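Local coordinates for protein L-ribulose 3-epimerase (Methylomonas sp. DH-1, PDB 7CJ6) that catalyses the manganese-dependent epimerization of ketoses at C3, working best on L-ribulose and also interconverting D-allulose (D-psicose) and D-fructose, at residues R6-G11 and R240-F245; A68-S73 and S106-V111; L151-R156 and A180-D185. All blocks are in the same frame, centred on the assembly; numbering follows the deposited sequence.

All three contacts join neighbouring strands of one closed eight-stranded parallel barrel. Contact 1 pairs the first strand with the last. Contacts 2 and 3 pair the third with the fourth and the fifth with the sixth. The centres of contacts 2 and 3 lie about 10 Å apart, and the centre of each is about 15 Å from that of contact 1. Contacts 2 and 3 meet directly: Gly110 O lies 2.9 Å from Glu152 N, and Gly110 N lies 3.2 Å from His183 ND1, both probable hydrogen bonds. Both contacts touch the bound D-psicose. Contact 1 reaches contact 2 by packing of Pro242 CG on Glu107 CG at 4.0 Å. Contact 3 supplies two manganese ligands.

Contact 1 (R6-G11 and R240-F245); sequences RLEYGG and RGPITF
Ile243 bonds between Glu8 and Gly10 of the neighbouring parallel strand, and both of its polar backbone atoms are held. Its N donates to Glu8 O at 2.9 Å, nearly in line with the carbonyl bond. Its O accepts from Gly10 N at 2.8 Å, with the donor 36° out of the carbonyl plane. The same oxygen also receives a CA-H contact from Tyr9 CA at 3.2 Å. Phe245 N bonds to Gly10 O, whose position in the model is less certain. The strand axes diverge by 29°.

Apolar contacts gather on the face that carries Tyr9 and Ile243. The two side chains lie side by side and point the same way. Ile243 CG1 is anti to its carbonyl carbon (chi1 -57°). The extended chain beyond it carries CD1 to Leu7 CD1, 3.8 Å away, and to Tyr9 CE1, 4.1 Å away. Helix 271-285 packs on the Tyr9 ring and on Phe245.

The other face, with Glu8, Pro242 and Thr244, is more polar. The Glu8 chain extends past the proline ring, with OE1 4.1 Å from Pro242 CG. The carboxylate is held from outside the contact: OE2 forms a salt bridge with Arg65, and OE1 a hydrogen bond with His67. Thr244 sits beside Gly10, whose lack of a side chain leaves room for it. His12 and His211 of the substrate site both have side chains about 4 Å from that of Thr244, between nearest atoms.

This first-to-last strand pairing closes the parallel barrel of the xylose isomerase-like TIM fold.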
loop_
_atom_site.group_PDB
_atom_site.type_symbol
_atom_site.label_atom_id
_atom_site.label_comp_id
_atom_site.label_asym_id
_atom_site.label_seq_id
_atom_site.Cartn_x
_atom_site.Cartn_y
_atom_site.Cartn_z
ATOM N N ARG A 6 -22.693 2.405 -19.757
ATOM C CA ARG A 6 -22.954 3.856 -19.889
ATOM C C ARG A 6 -22.032 4.599 -18.923
ATOM O O ARG A 6 -21.629 3.998 -17.894
ATOM C CB ARG A 6 -24.433 4.164 -19.635
ATOM C CG ARG A 6 -24.865 4.063 -18.181
ATOM C CD ARG A 6 -26.344 3.754 -18.104
ATOM N NE ARG A 6 -26.635 2.617 -18.962
ATOM C CZ ARG A 6 -27.849 2.149 -19.225
ATOM N NH1 ARG A 6 -28.915 2.722 -18.694
ATOM N NH2 ARG A 6 -27.989 1.105 -20.022
ATOM N N LEU A 7 -21.701 5.843 -19.261
ATOM C CA LEU A 7 -21.054 6.792 -18.326
ATOM C C LEU A 7 -22.058 7.078 -17.211
ATOM O O LEU A 7 -23.096 7.702 -17.484
ATOM C CB LEU A 7 -20.660 8.077 -19.063
ATOM C CG LEU A 7 -19.901 9.096 -18.211
ATOM C CD1 LEU A 7 -18.828 8.419 -17.370
ATOM C CD2 LEU A 7 -19.293 10.191 -19.073
ATOM N N GLU A 8 -21.783 6.587 -16.005
ATOM C CA GLU A 8 -22.661 6.816 -14.832
ATOM C C GLU A 8 -21.795 6.850 -13.574
ATOM O O GLU A 8 -20.719 6.235 -13.573
ATOM C CB GLU A 8 -23.753 5.754 -14.765
ATOM C CG GLU A 8 -23.226 4.344 -14.602
ATOM C CD GLU A 8 -24.320 3.299 -14.692
ATOM O OE1 GLU A 8 -24.035 2.178 -15.117
ATOM O OE2 GLU A 8 -25.460 3.626 -14.349
ATOM N N TYR A 9 -22.240 7.593 -12.567
ATOM C CA TYR A 9 -21.452 7.901 -11.349
ATOM C C TYR A 9 -22.086 7.181 -10.165
ATOM O O TYR A 9 -23.310 7.296 -9.961
ATOM C CB TYR A 9 -21.370 9.412 -11.147
ATOM C CG TYR A 9 -20.842 10.122 -12.363
ATOM C CD1 TYR A 9 -19.483 10.319 -12.541
ATOM C CD2 TYR A 9 -21.694 10.520 -13.375
ATOM C CE1 TYR A 9 -18.988 10.947 -13.671
ATOM C CE2 TYR A 9 -21.216 11.144 -14.514
ATOM C CZ TYR A 9 -19.858 11.364 -14.663
ATOM O OH TYR A 9 -19.387 11.978 -15.791
ATOM N N GLY A 10 -21.259 6.442 -9.429
ATOM C CA GLY A 10 -21.709 5.616 -8.301
ATOM C C GLY A 10 -20.989 5.980 -7.023
ATOM O O GLY A 10 -19.866 6.532 -7.096
ATOM N N GLY A 11 -21.632 5.676 -5.894
ATOM C CA GLY A 11 -21.044 5.748 -4.550
ATOM C C GLY A 11 -20.913 4.355 -3.972
ATOM O O GLY A 11 -21.879 3.569 -4.066
ATOM N N ARG A 240 -16.534 5.477 -21.399
ATOM C CA ARG A 240 -17.982 5.559 -21.077
ATOM C C ARG A 240 -18.391 4.305 -20.304
ATOM O O ARG A 240 -18.751 3.299 -20.932
ATOM C CB ARG A 240 -18.781 5.772 -22.361
ATOM C CG ARG A 240 -18.592 7.169 -22.935
ATOM C CD ARG A 240 -19.532 7.472 -24.077
ATOM N NE ARG A 240 -20.007 8.847 -24.012
ATOM C CZ ARG A 240 -19.551 9.841 -24.760
ATOM N NH1 ARG A 240 -18.609 9.615 -25.657
ATOM N NH2 ARG A 240 -20.047 11.055 -24.621
ATOM N N GLY A 241 -18.312 4.380 -18.980
ATOM C CA GLY A 241 -18.606 3.260 -18.070
ATOM C C GLY A 241 -18.790 3.756 -16.644
ATOM O O GLY A 241 -18.664 4.946 -16.364
ATOM N N PRO A 242 -19.108 2.848 -15.701
ATOM C CA PRO A 242 -19.256 3.222 -14.299
ATOM C C PRO A 242 -18.011 3.915 -13.732
ATOM O O PRO A 242 -16.906 3.481 -14.010
ATOM C CB PRO A 242 -19.494 1.867 -13.618
ATOM C CG PRO A 242 -20.157 1.040 -14.693
ATOM C CD PRO A 242 -19.416 1.431 -15.951
ATOM N N ILE A 243 -18.232 4.980 -12.960
ATOM C CA ILE A 243 -17.196 5.635 -12.114
ATOM C C ILE A 243 -17.763 5.732 -10.698
ATOM O O ILE A 243 -18.653 6.565 -10.480
ATOM C CB ILE A 243 -16.805 7.013 -12.670
ATOM C CG1 ILE A 243 -16.313 6.907 -14.116
ATOM C CG2 ILE A 243 -15.780 7.668 -11.756
ATOM C CD1 ILE A 243 -16.081 8.235 -14.794
ATOM N N THR A 244 -17.314 4.885 -9.778
ATOM C CA THR A 244 -17.783 4.970 -8.370
ATOM C C THR A 244 -16.712 5.646 -7.513
ATOM O O THR A 244 -15.503 5.350 -7.667
ATOM C CB THR A 244 -18.315 3.635 -7.827
ATOM O OG1 THR A 244 -17.792 3.409 -6.521
ATOM C CG2 THR A 244 -18.014 2.446 -8.705
ATOM N N PHE A 245 -17.167 6.584 -6.683
ATOM C CA PHE A 245 -16.388 7.176 -5.573
ATOM C C PHE A 245 -16.250 6.130 -4.464
ATOM O O PHE A 245 -17.258 5.554 -4.014
ATOM C CB PHE A 245 -17.065 8.428 -5.030
ATOM C CG PHE A 245 -16.435 8.935 -3.761
ATOM C CD1 PHE A 245 -15.069 9.167 -3.699
ATOM C CD2 PHE A 245 -17.202 9.176 -2.635
ATOM C CE1 PHE A 245 -14.485 9.647 -2.538
ATOM C CE2 PHE A 245 -16.615 9.645 -1.471
ATOM C CZ PHE A 245 -15.260 9.877 -1.422
#

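Contact 2 (A68-S73 and S106-V111); sequences ASLGLS and SELCGV. With PSJ (D-psicose), chain D.
This contact belongs to a beta-alpha-beta unit of the TIM barrel, in which helix 83-102 connects strand 65-72 to strand 107-112. The strands run parallel, 22° apart. Ala68 bonds through both backbone polar atoms: its N donates to Glu107 O at 3.2 Å, and its O accepts from Cys109 N at 2.9 Å. Further along, Leu70 N bonds to Cys109 O and Leu72 N to Val111 O. Both are longer and more bent, at the end where the second strand turns a corner at Gly110 and Val111.

The outer face is apolar. Leu108 CG is anti to the backbone N (chi1 -179°), which brings CD1 back across the strands to Leu70 CD2 at 4.1 Å. The same methyl lies 4.2 Å from Ala68 CB. Helix 83-102 covers this group through Thr97, Ala96 and Leu100.

The face toward the barrel interior carries Ser69 and Cys109. Cys109 SG packs beside Ser69 CB at 3.8 Å. Ser69 OG accepts a hydrogen bond from O6 of D-psicose at 2.7 Å, and it is also hydrogen-bonded to Glu41. Val111, past the corner, reaches the sugar separately, with CG2 3.8 Å from O4.

Ser69 is thus a shared polar point between Glu41 and the end of the sugar at O6. Because OG accepts from O6, Glu41 probably takes the serine proton and so orients the hydroxyl for substrate.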
loop_
_atom_site.group_PDB
_atom_site.type_symbol
_atom_site.label_atom_id
_atom_site.label_comp_id
_atom_site.label_asym_id
_atom_site.label_seq_id
_atom_site.Cartn_x
_atom_site.Cartn_y
_atom_site.Cartn_z
ATOM N N ALA A 68 -22.299 -4.165 -8.185
ATOM C CA ALA A 68 -21.792 -4.942 -7.034
ATOM C C ALA A 68 -20.288 -5.156 -7.182
ATOM O O ALA A 68 -19.847 -5.497 -8.294
ATOM C CB ALA A 68 -22.531 -6.251 -6.936
ATOM N N SER A 69 -19.542 -4.979 -6.089
ATOM C CA SER A 69 -18.124 -5.388 -5.986
ATOM C C SER A 69 -17.991 -6.399 -4.848
ATOM O O SER A 69 -18.893 -6.498 -4.002
ATOM C CB SER A 69 -17.200 -4.219 -5.797
ATOM O OG SER A 69 -17.606 -3.403 -4.710
ATOM N N LEU A 70 -16.893 -7.133 -4.842
ATOM C CA LEU A 70 -16.556 -7.998 -3.695
ATOM C C LEU A 70 -15.067 -8.312 -3.759
ATOM O O LEU A 70 -14.432 -8.027 -4.785
ATOM C CB LEU A 70 -17.427 -9.256 -3.730
ATOM C CG LEU A 70 -17.248 -10.171 -4.940
ATOM C CD1 LEU A 70 -16.105 -11.148 -4.714
ATOM C CD2 LEU A 70 -18.535 -10.924 -5.235
ATOM N N GLY A 71 -14.540 -8.808 -2.649
ATOM C CA GLY A 71 -13.260 -9.518 -2.600
ATOM C C GLY A 71 -13.517 -10.893 -2.041
ATOM O O GLY A 71 -14.376 -11.003 -1.136
ATOM N N LEU A 72 -12.868 -11.915 -2.591
ATOM C CA LEU A 72 -12.934 -13.269 -1.993
ATOM C C LEU A 72 -12.103 -13.262 -0.708
ATOM O O LEU A 72 -11.463 -12.229 -0.407
ATOM C CB LEU A 72 -12.431 -14.304 -2.999
ATOM C CG LEU A 72 -13.208 -14.364 -4.311
ATOM C CD1 LEU A 72 -12.560 -15.340 -5.280
ATOM C CD2 LEU A 72 -14.665 -14.728 -4.076
ATOM N N SER A 73 -12.152 -14.372 0.027
ATOM C CA SER A 73 -11.384 -14.626 1.267
ATOM C C SER A 73 -10.581 -15.918 1.085
ATOM O O SER A 73 -10.759 -16.594 0.049
ATOM C CB SER A 73 -12.310 -14.711 2.450
ATOM O OG SER A 73 -13.001 -15.950 2.451
ATOM N N SER A 106 -25.655 -4.766 -13.913
ATOM C CA SER A 106 -24.957 -5.292 -15.115
ATOM C C SER A 106 -23.441 -5.381 -14.902
ATOM O O SER A 106 -22.761 -5.884 -15.815
ATOM C CB SER A 106 -25.275 -4.446 -16.325
ATOM O OG SER A 106 -25.006 -3.079 -16.063
ATOM N N GLU A 107 -22.916 -4.903 -13.772
ATOM C CA GLU A 107 -21.455 -4.952 -13.490
ATOM C C GLU A 107 -21.176 -5.666 -12.160
ATOM O O GLU A 107 -21.618 -5.175 -11.096
ATOM C CB GLU A 107 -20.866 -3.545 -13.504
ATOM C CG GLU A 107 -21.091 -2.817 -14.824
ATOM C CD GLU A 107 -20.420 -3.412 -16.055
ATOM O OE1 GLU A 107 -19.449 -4.174 -15.906
ATOM O OE2 GLU A 107 -20.864 -3.099 -17.168
ATOM N N LEU A 108 -20.449 -6.783 -12.234
ATOM C CA LEU A 108 -19.824 -7.463 -11.069
ATOM C C LEU A 108 -18.317 -7.205 -11.106
ATOM O O LEU A 108 -17.647 -7.764 -11.987
ATOM C CB LEU A 108 -20.108 -8.961 -11.132
ATOM C CG LEU A 108 -19.531 -9.749 -9.958
ATOM C CD1 LEU A 108 -20.020 -9.170 -8.645
ATOM C CD2 LEU A 108 -19.871 -11.224 -10.059
ATOM N N CYS A 109 -17.804 -6.383 -10.192
ATOM C CA CYS A 109 -16.417 -5.851 -10.254
ATOM C C CYS A 109 -15.690 -6.054 -8.919
ATOM O O CYS A 109 -16.249 -6.723 -8.024
ATOM C CB CYS A 109 -16.425 -4.385 -10.677
ATOM S SG CYS A 109 -17.179 -3.260 -9.473
ATOM N N GLY A 110 -14.462 -5.537 -8.824
ATOM C CA GLY A 110 -13.615 -5.617 -7.620
ATOM C C GLY A 110 -12.658 -6.790 -7.684
ATOM O O GLY A 110 -12.335 -7.232 -8.801
ATOM N N VAL A 111 -12.212 -7.280 -6.523
ATOM C CA VAL A 111 -11.214 -8.385 -6.432
ATOM C C VAL A 111 -11.984 -9.707 -6.414
ATOM O O VAL A 111 -12.172 -10.293 -5.324
ATOM C CB VAL A 111 -10.275 -8.188 -5.227
ATOM C CG1 VAL A 111 -9.153 -9.215 -5.197
ATOM C CG2 VAL A 111 -9.700 -6.778 -5.228
HETATM C C1 PSJ D . -10.372 -2.598 -2.278
HETATM O O1 PSJ D . -9.156 -1.919 -1.949
HETATM C C2 PSJ D . -10.969 -1.937 -3.489
HETATM O O2 PSJ D . -10.397 -0.995 -3.958
HETATM C C3 PSJ D . -12.225 -2.481 -4.101
HETATM O O3 PSJ D . -13.138 -1.437 -4.433
HETATM C C4 PSJ D . -12.823 -3.441 -3.092
HETATM O O4 PSJ D . -11.978 -4.586 -3.092
HETATM C C5 PSJ D . -14.252 -3.870 -3.393
HETATM O O5 PSJ D . -14.735 -3.174 -4.550
HETATM C C6 PSJ D . -15.155 -3.595 -2.190
HETATM O O6 PSJ D . -16.452 -4.188 -2.379
#

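Contact 3 (L151-R156 and A180-D185); sequences LEVVNR and AFLHLD. With MN (manganese (II) ion), chain C; PSJ (D-psicose), chain D.
Glu152 and His183 form the close-packed centre of this contact. Their side chains lie side by side, pointing the same way, with the carboxylate and ring planes 14° apart. Glu152 CG sits over one face of the imidazole, 3.6 Å from its centroid and 9° off the ring normal, a CH-pi contact. This CG is anti to the backbone N (chi1 -171°), and the chain runs on extended, which lets Glu152 lie along the ring face. Its carboxylate stacks over the CE1 and NE2 side of the ring, from where OE2 reaches the manganese.

Along the backbones, parallel hydrogen bonds join the strands. Leu151 N donates to Phe181 O, His183 N to Leu151 O, and Val153 N to His183 O at 3.0 Å. Beside the strands, Val153 CG2 crosses Leu182 CD1 at 3.4 Å, tighter than usual for two methyl groups. Helix 165-175 packs on Leu151 and Leu182.

The contact is looser beyond Val153: Val154 to Arg156 make no contact with segment 180-185. A water accepts from Asp185 N at 2.9 Å and lies near Val153 O. Asn155 and Arg156 bond to the second subunit, at Tyr157 and at His216 and Trp264.

At the metal end, Glu152 OE2 and Asp185 OD2 bind manganese at 2.0 and 2.1 Å. Their carboxylate planes are nearly coplanar. His211 and Glu246 complete the protein ligands, and O2 and O3 of D-psicose fill two more places. Asp185 OD1 caps the following helix at Tyr187 N; this cap and the metal at OD2 together restrain its rotation. Glu152 OE2 and Asp185 OD2 are 2.9 Å apart, and the shared metal probably offsets their repulsion. It also holds the sugar by O2 and O3, next to the C3 centre that is epimerized, with Glu152 as the probable proton donor or acceptor.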
loop_
_atom_site.group_PDB
_atom_site.type_symbol
_atom_site.label_atom_id
_atom_site.label_comp_id
_atom_site.label_asym_id
_atom_site.label_seq_id
_atom_site.Cartn_x
_atom_site.Cartn_y
_atom_site.Cartn_z
ATOM N N LEU A 151 -12.353 -7.036 -13.576
ATOM C CA LEU A 151 -11.304 -7.486 -12.625
ATOM C C LEU A 151 -10.544 -6.257 -12.127
ATOM O O LEU A 151 -9.851 -5.609 -12.943
ATOM C CB LEU A 151 -10.340 -8.457 -13.314
ATOM C CG LEU A 151 -10.960 -9.498 -14.243
ATOM C CD1 LEU A 151 -10.005 -10.656 -14.450
ATOM C CD2 LEU A 151 -12.284 -10.005 -13.715
ATOM N N GLU A 152 -10.666 -5.952 -10.834
ATOM C CA GLU A 152 -10.044 -4.749 -10.233
ATOM C C GLU A 152 -8.578 -5.037 -9.909
ATOM O O GLU A 152 -8.302 -5.849 -9.000
ATOM C CB GLU A 152 -10.788 -4.300 -8.981
ATOM C CG GLU A 152 -10.312 -2.955 -8.488
ATOM C CD GLU A 152 -11.118 -2.392 -7.339
ATOM O OE1 GLU A 152 -11.965 -3.136 -6.800
ATOM O OE2 GLU A 152 -10.887 -1.226 -6.979
ATOM N N VAL A 153 -7.686 -4.378 -10.641
ATOM C CA VAL A 153 -6.222 -4.319 -10.372
ATOM C C VAL A 153 -6.043 -3.585 -9.043
ATOM O O VAL A 153 -6.457 -2.422 -8.954
ATOM C CB VAL A 153 -5.499 -3.619 -11.540
ATOM C CG1 VAL A 153 -4.025 -3.398 -11.251
ATOM C CG2 VAL A 153 -5.684 -4.394 -12.834
ATOM N N VAL A 154 -5.521 -4.263 -8.017
ATOM C CA VAL A 154 -5.285 -3.627 -6.690
ATOM C C VAL A 154 -3.795 -3.724 -6.353
ATOM O O VAL A 154 -3.068 -4.459 -7.057
ATOM C CB VAL A 154 -6.175 -4.269 -5.614
ATOM C CG1 VAL A 154 -7.642 -3.930 -5.855
ATOM C CG2 VAL A 154 -5.966 -5.772 -5.559
ATOM N N ASN A 155 -3.362 -3.010 -5.311
ATOM C CA ASN A 155 -1.931 -2.895 -4.930
ATOM C C ASN A 155 -1.442 -4.235 -4.361
ATOM O O ASN A 155 -2.265 -5.128 -4.142
ATOM C CB ASN A 155 -1.686 -1.731 -3.966
ATOM C CG ASN A 155 -2.262 -1.944 -2.584
ATOM O OD1 ASN A 155 -1.812 -2.822 -1.843
ATOM N ND2 ASN A 155 -3.232 -1.117 -2.217
ATOM N N ARG A 156 -0.130 -4.328 -4.161
ATOM C CA ARG A 156 0.647 -5.534 -3.785
ATOM C C ARG A 156 0.178 -6.094 -2.438
ATOM O O ARG A 156 0.396 -7.301 -2.201
ATOM C CB ARG A 156 2.123 -5.138 -3.696
ATOM C CG ARG A 156 2.391 -4.046 -2.671
ATOM C CD ARG A 156 3.775 -3.443 -2.790
ATOM N NE ARG A 156 3.984 -2.824 -4.098
ATOM C CZ ARG A 156 5.170 -2.494 -4.587
ATOM N NH1 ARG A 156 6.259 -2.718 -3.874
ATOM N NH2 ARG A 156 5.266 -1.938 -5.783
ATOM N N ALA A 180 -15.601 -9.851 -20.034
ATOM C CA ALA A 180 -14.577 -9.669 -18.977
ATOM C C ALA A 180 -13.735 -8.435 -19.312
ATOM O O ALA A 180 -13.180 -8.377 -20.423
ATOM C CB ALA A 180 -13.725 -10.904 -18.836
ATOM N N PHE A 181 -13.652 -7.486 -18.379
ATOM C CA PHE A 181 -13.006 -6.167 -18.585
ATOM C C PHE A 181 -11.964 -5.903 -17.498
ATOM O O PHE A 181 -11.928 -6.613 -16.464
ATOM C CB PHE A 181 -14.063 -5.060 -18.578
ATOM C CG PHE A 181 -15.016 -5.121 -19.741
ATOM C CD1 PHE A 181 -16.153 -5.914 -19.686
ATOM C CD2 PHE A 181 -14.771 -4.393 -20.894
ATOM C CE1 PHE A 181 -17.025 -5.975 -20.762
ATOM C CE2 PHE A 181 -15.647 -4.456 -21.963
ATOM C CZ PHE A 181 -16.769 -5.245 -21.896
ATOM N N LEU A 182 -11.139 -4.883 -17.730
ATOM C CA LEU A 182 -10.218 -4.335 -16.707
ATOM C C LEU A 182 -11.002 -3.365 -15.820
ATOM O O LEU A 182 -11.885 -2.651 -16.342
ATOM C CB LEU A 182 -9.041 -3.642 -17.392
ATOM C CG LEU A 182 -7.907 -3.215 -16.465
ATOM C CD1 LEU A 182 -7.163 -4.423 -15.926
ATOM C CD2 LEU A 182 -6.953 -2.277 -17.182
ATOM N N HIS A 183 -10.705 -3.371 -14.520
ATOM C CA HIS A 183 -11.242 -2.412 -13.519
ATOM C C HIS A 183 -10.048 -1.682 -12.891
ATOM O O HIS A 183 -9.191 -2.357 -12.300
ATOM C CB HIS A 183 -12.137 -3.166 -12.518
ATOM C CG HIS A 183 -12.659 -2.339 -11.392
ATOM N ND1 HIS A 183 -13.404 -2.888 -10.362
ATOM C CD2 HIS A 183 -12.533 -1.022 -11.113
ATOM C CE1 HIS A 183 -13.733 -1.940 -9.510
ATOM N NE2 HIS A 183 -13.210 -0.783 -9.947
ATOM N N LEU A 184 -9.948 -0.363 -13.084
ATOM C CA LEU A 184 -8.834 0.449 -12.523
ATOM C C LEU A 184 -9.352 1.286 -11.352
ATOM O O LEU A 184 -10.531 1.694 -11.377
ATOM C CB LEU A 184 -8.232 1.346 -13.606
ATOM C CG LEU A 184 -7.332 0.657 -14.630
ATOM C CD1 LEU A 184 -6.809 1.665 -15.646
ATOM C CD2 LEU A 184 -6.173 -0.054 -13.953
ATOM N N ASP A 185 -8.469 1.554 -10.391
ATOM C CA ASP A 185 -8.770 2.287 -9.139
ATOM C C ASP A 185 -7.608 3.251 -8.886
ATOM O O ASP A 185 -6.454 2.788 -8.811
ATOM C CB ASP A 185 -8.990 1.288 -7.998
ATOM C CG ASP A 185 -9.310 1.939 -6.668
ATOM O OD1 ASP A 185 -8.877 3.081 -6.477
ATOM O OD2 ASP A 185 -9.966 1.275 -5.823
HETATM MN MN MN C . -11.584 0.015 -5.518
HETATM C C1 PSJ D . -10.372 -2.598 -2.278
HETATM O O1 PSJ D . -9.156 -1.919 -1.949
HETATM C C2 PSJ D . -10.969 -1.937 -3.489
HETATM O O2 PSJ D . -10.397 -0.995 -3.958
HETATM C C3 PSJ D . -12.225 -2.481 -4.101
HETATM O O3 PSJ D . -13.138 -1.437 -4.433
HETATM C C4 PSJ D . -12.823 -3.441 -3.092
HETATM O O4 PSJ D . -11.978 -4.586 -3.092
HETATM C C5 PSJ D . -14.252 -3.870 -3.393
HETATM O O5 PSJ D . -14.735 -3.174 -4.550
HETATM C C6 PSJ D . -15.155 -3.595 -2.190
HETATM O O6 PSJ D . -16.452 -4.188 -2.379
HETATM O O HOH W 1 -6.182 -0.287 -10.304
#